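Local structure of phenylacetic acid degradation-related protein (Ralstonia eutropha JMP134, 2PIM) at residues G54-D66 with L88-L101. The protein is a putative thioesterase of the hotdog-fold superfamily that probably hydrolyses fatty acyl-CoA thioesters. Residues are numbered along the deposited sequence; the frame is centred on the assembly and turned at random. Where two conformers were deposited one is given.
Sequences GQVQGGMLGAMLD and LNLSFLRPAQAGLL
L90 pushes both methyls at G62, CD1 lying 3.6 Å from G62 CA; with no side chain there, the leucine reaches the helix backbone itself, and helix and strand come close. CD2 of L90 also meets CD1 of L65 at 3.9 Å, the two leucines lying alongside each other and pointing in opposite senses. One turn earlier the bare backbone of G58 receives the F92 ring, which comes in obliquely with CE1 3.2 Å from G58 O. Two residues before L90, CD2 of L88 rests on CB of D66, while that aspartate's OD2 accepts from G59 N of the second subunit. L101 divides its branches: CD2 meets L61 CD2, and CD1 reaches SE of M64, a selenomethionine, 4.1 Å away, both partners lying roughly perpendicular to the leucine. Ahead of the helix the backbones join directly, V56 N donating to A96 O (3.0 Å) from above the carbonyl plane, and one water bridges V56 O and A96 N. The small A96 methyl fits against V56 CG2, and the extended Q55 chain lies beside P95 and points the same way, its CD and OE1 against P95 CB. This is the hotdog arrangement, a long helix wrapped by an antiparallel sheet: L65 continues onto strand 126-136, L61 and L101 onto 114-123, M64 onto 38-45, and strand 84-92 pairs with a strand of the second subunit, carrying the sheet across the dimer.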
# COMPACT_ATOMS: atom_id res chain seq x y z
N GLY A 54 8.71 13.99 -5.84
CA GLY A 54 9.34 13.99 -4.52
C GLY A 54 8.39 13.81 -3.35
O GLY A 54 8.78 13.97 -2.18
N GLN A 55 7.14 13.47 -3.63
CA GLN A 55 6.24 13.10 -2.56
C GLN A 55 6.18 11.57 -2.39
O GLN A 55 6.50 10.80 -3.30
CB GLN A 55 4.85 13.66 -2.84
CG GLN A 55 4.80 15.15 -3.17
CD GLN A 55 3.54 15.48 -4.00
OE1 GLN A 55 2.66 14.62 -4.22
NE2 GLN A 55 3.46 16.73 -4.47
N VAL A 56 5.76 11.13 -1.22
CA VAL A 56 5.68 9.71 -0.91
C VAL A 56 4.54 9.10 -1.75
O VAL A 56 3.41 9.62 -1.77
CB VAL A 56 5.41 9.47 0.61
CG1 VAL A 56 5.37 7.99 0.94
CG2 VAL A 56 6.46 10.13 1.46
N GLN A 57 4.83 7.98 -2.42
CA GLN A 57 3.80 7.24 -3.14
C GLN A 57 2.68 6.86 -2.18
O GLN A 57 2.97 6.43 -1.05
CB GLN A 57 4.36 5.97 -3.75
CG GLN A 57 3.48 5.38 -4.86
CD GLN A 57 3.41 3.86 -4.80
OE1 GLN A 57 3.40 3.27 -3.71
NE2 GLN A 57 3.35 3.21 -5.98
N GLY A 58 1.43 7.00 -2.65
CA GLY A 58 0.23 6.68 -1.90
C GLY A 58 0.24 5.25 -1.39
O GLY A 58 -0.06 4.98 -0.24
N GLY A 59 0.60 4.32 -2.25
CA GLY A 59 0.66 2.94 -1.86
C GLY A 59 1.59 2.68 -0.71
O GLY A 59 1.28 1.86 0.12
N MSE A 60 2.73 3.38 -0.65
CA MSE A 60 3.70 3.19 0.44
C MSE A 60 3.07 3.67 1.76
O MSE A 60 3.22 3.01 2.77
CB MSE A 60 5.03 3.90 0.15
CG MSE A 60 5.79 3.25 -1.03
SE MSE A 60 6.11 1.35 -0.69
CE MSE A 60 6.84 1.42 1.01
N LEU A 61 2.32 4.78 1.71
CA LEU A 61 1.53 5.22 2.86
C LEU A 61 0.51 4.18 3.27
O LEU A 61 0.28 3.96 4.46
CB LEU A 61 0.80 6.50 2.57
CG LEU A 61 1.64 7.72 2.16
CD1 LEU A 61 0.74 8.87 1.69
CD2 LEU A 61 2.52 8.19 3.27
N GLY A 62 -0.12 3.57 2.28
CA GLY A 62 -1.03 2.47 2.52
C GLY A 62 -0.37 1.29 3.22
O GLY A 62 -1.01 0.66 4.03
N ALA A 63 0.89 1.00 2.93
CA ALA A 63 1.61 -0.08 3.63
C ALA A 63 1.83 0.26 5.10
O ALA A 63 1.82 -0.60 5.95
CB ALA A 63 2.94 -0.41 2.92
N MSE A 64 2.00 1.54 5.40
CA MSE A 64 2.07 2.00 6.81
C MSE A 64 0.70 1.89 7.53
O MSE A 64 0.62 1.45 8.69
CB MSE A 64 2.54 3.43 6.82
CG MSE A 64 3.94 3.57 6.36
SE MSE A 64 4.42 5.47 5.99
CE MSE A 64 6.16 5.20 5.13
N LEU A 65 -0.36 2.27 6.82
CA LEU A 65 -1.73 2.13 7.31
C LEU A 65 -2.10 0.67 7.52
O LEU A 65 -2.77 0.31 8.50
CB LEU A 65 -2.72 2.85 6.36
CG LEU A 65 -2.66 4.41 6.44
CD1 LEU A 65 -3.23 5.10 5.23
CD2 LEU A 65 -3.30 4.96 7.71
N ASP A 66 -1.64 -0.18 6.61
CA ASP A 66 -1.82 -1.61 6.76
C ASP A 66 -1.15 -2.09 8.03
O ASP A 66 -1.72 -2.90 8.78
CB ASP A 66 -1.32 -2.33 5.49
CG ASP A 66 -1.63 -3.85 5.50
OD1 ASP A 66 -2.73 -4.26 5.88
OD2 ASP A 66 -0.78 -4.64 5.09
N LEU A 88 -8.72 -3.25 2.43
CA LEU A 88 -8.15 -2.03 2.98
C LEU A 88 -8.50 -0.87 2.02
O LEU A 88 -8.17 -0.93 0.86
CB LEU A 88 -6.63 -2.17 3.07
CG LEU A 88 -5.75 -1.05 3.64
CD1 LEU A 88 -6.12 -0.68 5.06
CD2 LEU A 88 -4.32 -1.49 3.59
N ASN A 89 -9.23 0.13 2.49
CA ASN A 89 -9.61 1.24 1.66
C ASN A 89 -8.79 2.42 2.11
O ASN A 89 -8.82 2.77 3.29
CB ASN A 89 -11.12 1.55 1.77
CG ASN A 89 -11.54 2.70 0.83
OD1 ASN A 89 -11.58 3.85 1.25
ND2 ASN A 89 -11.82 2.39 -0.42
N LEU A 90 -8.09 3.04 1.17
CA LEU A 90 -7.14 4.10 1.45
C LEU A 90 -7.61 5.38 0.81
O LEU A 90 -8.03 5.37 -0.31
CB LEU A 90 -5.79 3.78 0.81
CG LEU A 90 -5.16 2.47 1.27
CD1 LEU A 90 -3.92 2.19 0.41
CD2 LEU A 90 -4.83 2.47 2.76
N SER A 91 -7.56 6.48 1.57
CA SER A 91 -7.92 7.79 1.11
C SER A 91 -6.68 8.61 1.32
O SER A 91 -6.08 8.60 2.42
CB SER A 91 -9.10 8.39 1.90
OG SER A 91 -10.27 7.60 1.80
N PHE A 92 -6.32 9.34 0.27
CA PHE A 92 -5.13 10.16 0.21
C PHE A 92 -5.58 11.60 0.20
O PHE A 92 -6.25 12.02 -0.71
CB PHE A 92 -4.34 9.85 -1.08
CG PHE A 92 -3.98 8.40 -1.22
CD1 PHE A 92 -3.17 7.79 -0.28
CD2 PHE A 92 -4.48 7.63 -2.26
CE1 PHE A 92 -2.87 6.45 -0.36
CE2 PHE A 92 -4.16 6.28 -2.36
CZ PHE A 92 -3.36 5.69 -1.39
N LEU A 93 -5.16 12.33 1.23
CA LEU A 93 -5.76 13.57 1.62
C LEU A 93 -4.83 14.70 1.29
O LEU A 93 -5.25 15.72 0.73
CB LEU A 93 -6.01 13.50 3.13
CG LEU A 93 -7.40 13.11 3.67
CD1 LEU A 93 -8.03 11.96 3.00
CD2 LEU A 93 -7.33 12.86 5.16
N ARG A 94 -3.56 14.54 1.70
CA ARG A 94 -2.49 15.52 1.51
C ARG A 94 -1.18 14.83 1.19
O ARG A 94 -0.94 13.72 1.65
CB ARG A 94 -2.25 16.34 2.78
CG ARG A 94 -3.46 17.02 3.31
CD ARG A 94 -3.18 17.76 4.60
NE ARG A 94 -4.32 18.61 4.91
CZ ARG A 94 -5.44 18.22 5.53
NH1 ARG A 94 -5.59 16.96 5.94
NH2 ARG A 94 -6.41 19.09 5.74
N PRO A 95 -0.31 15.52 0.44
CA PRO A 95 0.99 14.95 0.10
C PRO A 95 1.93 14.85 1.31
O PRO A 95 1.90 15.69 2.21
CB PRO A 95 1.53 15.93 -0.96
CG PRO A 95 0.87 17.20 -0.66
CD PRO A 95 -0.49 16.87 -0.13
N ALA A 96 2.69 13.76 1.35
CA ALA A 96 3.69 13.53 2.37
C ALA A 96 5.07 13.70 1.75
O ALA A 96 5.26 13.55 0.54
CB ALA A 96 3.54 12.15 2.96
N GLN A 97 6.04 14.01 2.60
CA GLN A 97 7.42 14.15 2.18
C GLN A 97 8.21 13.06 2.88
O GLN A 97 7.73 12.44 3.83
CB GLN A 97 7.94 15.54 2.56
CG GLN A 97 6.91 16.69 2.47
CD GLN A 97 6.35 16.89 1.06
OE1 GLN A 97 6.98 16.53 0.07
NE2 GLN A 97 5.15 17.48 0.98
N ALA A 98 9.43 12.82 2.41
CA ALA A 98 10.35 11.93 3.11
C ALA A 98 10.53 12.41 4.55
O ALA A 98 10.62 13.62 4.81
CB ALA A 98 11.70 11.89 2.42
N GLY A 99 10.63 11.46 5.47
CA GLY A 99 10.78 11.78 6.88
C GLY A 99 9.82 10.96 7.72
O GLY A 99 9.21 10.00 7.23
N LEU A 100 9.72 11.32 8.99
CA LEU A 100 8.84 10.64 9.94
C LEU A 100 7.35 10.89 9.65
O LEU A 100 6.96 11.96 9.21
CB LEU A 100 9.13 11.13 11.35
CG LEU A 100 10.12 10.40 12.24
CD1 LEU A 100 10.40 11.30 13.44
CD2 LEU A 100 9.54 9.07 12.68
N LEU A 101 6.54 9.87 9.94
CA LEU A 101 5.08 9.97 9.99
C LEU A 101 4.62 9.25 11.23
O LEU A 101 5.33 8.41 11.76
CB LEU A 101 4.37 9.34 8.77
CG LEU A 101 4.72 9.92 7.38
CD1 LEU A 101 5.86 9.20 6.68
CD2 LEU A 101 3.51 9.92 6.49
O HOH W 1 10.49 14.14 0.17
O HOH W 2 2.15 11.91 -0.81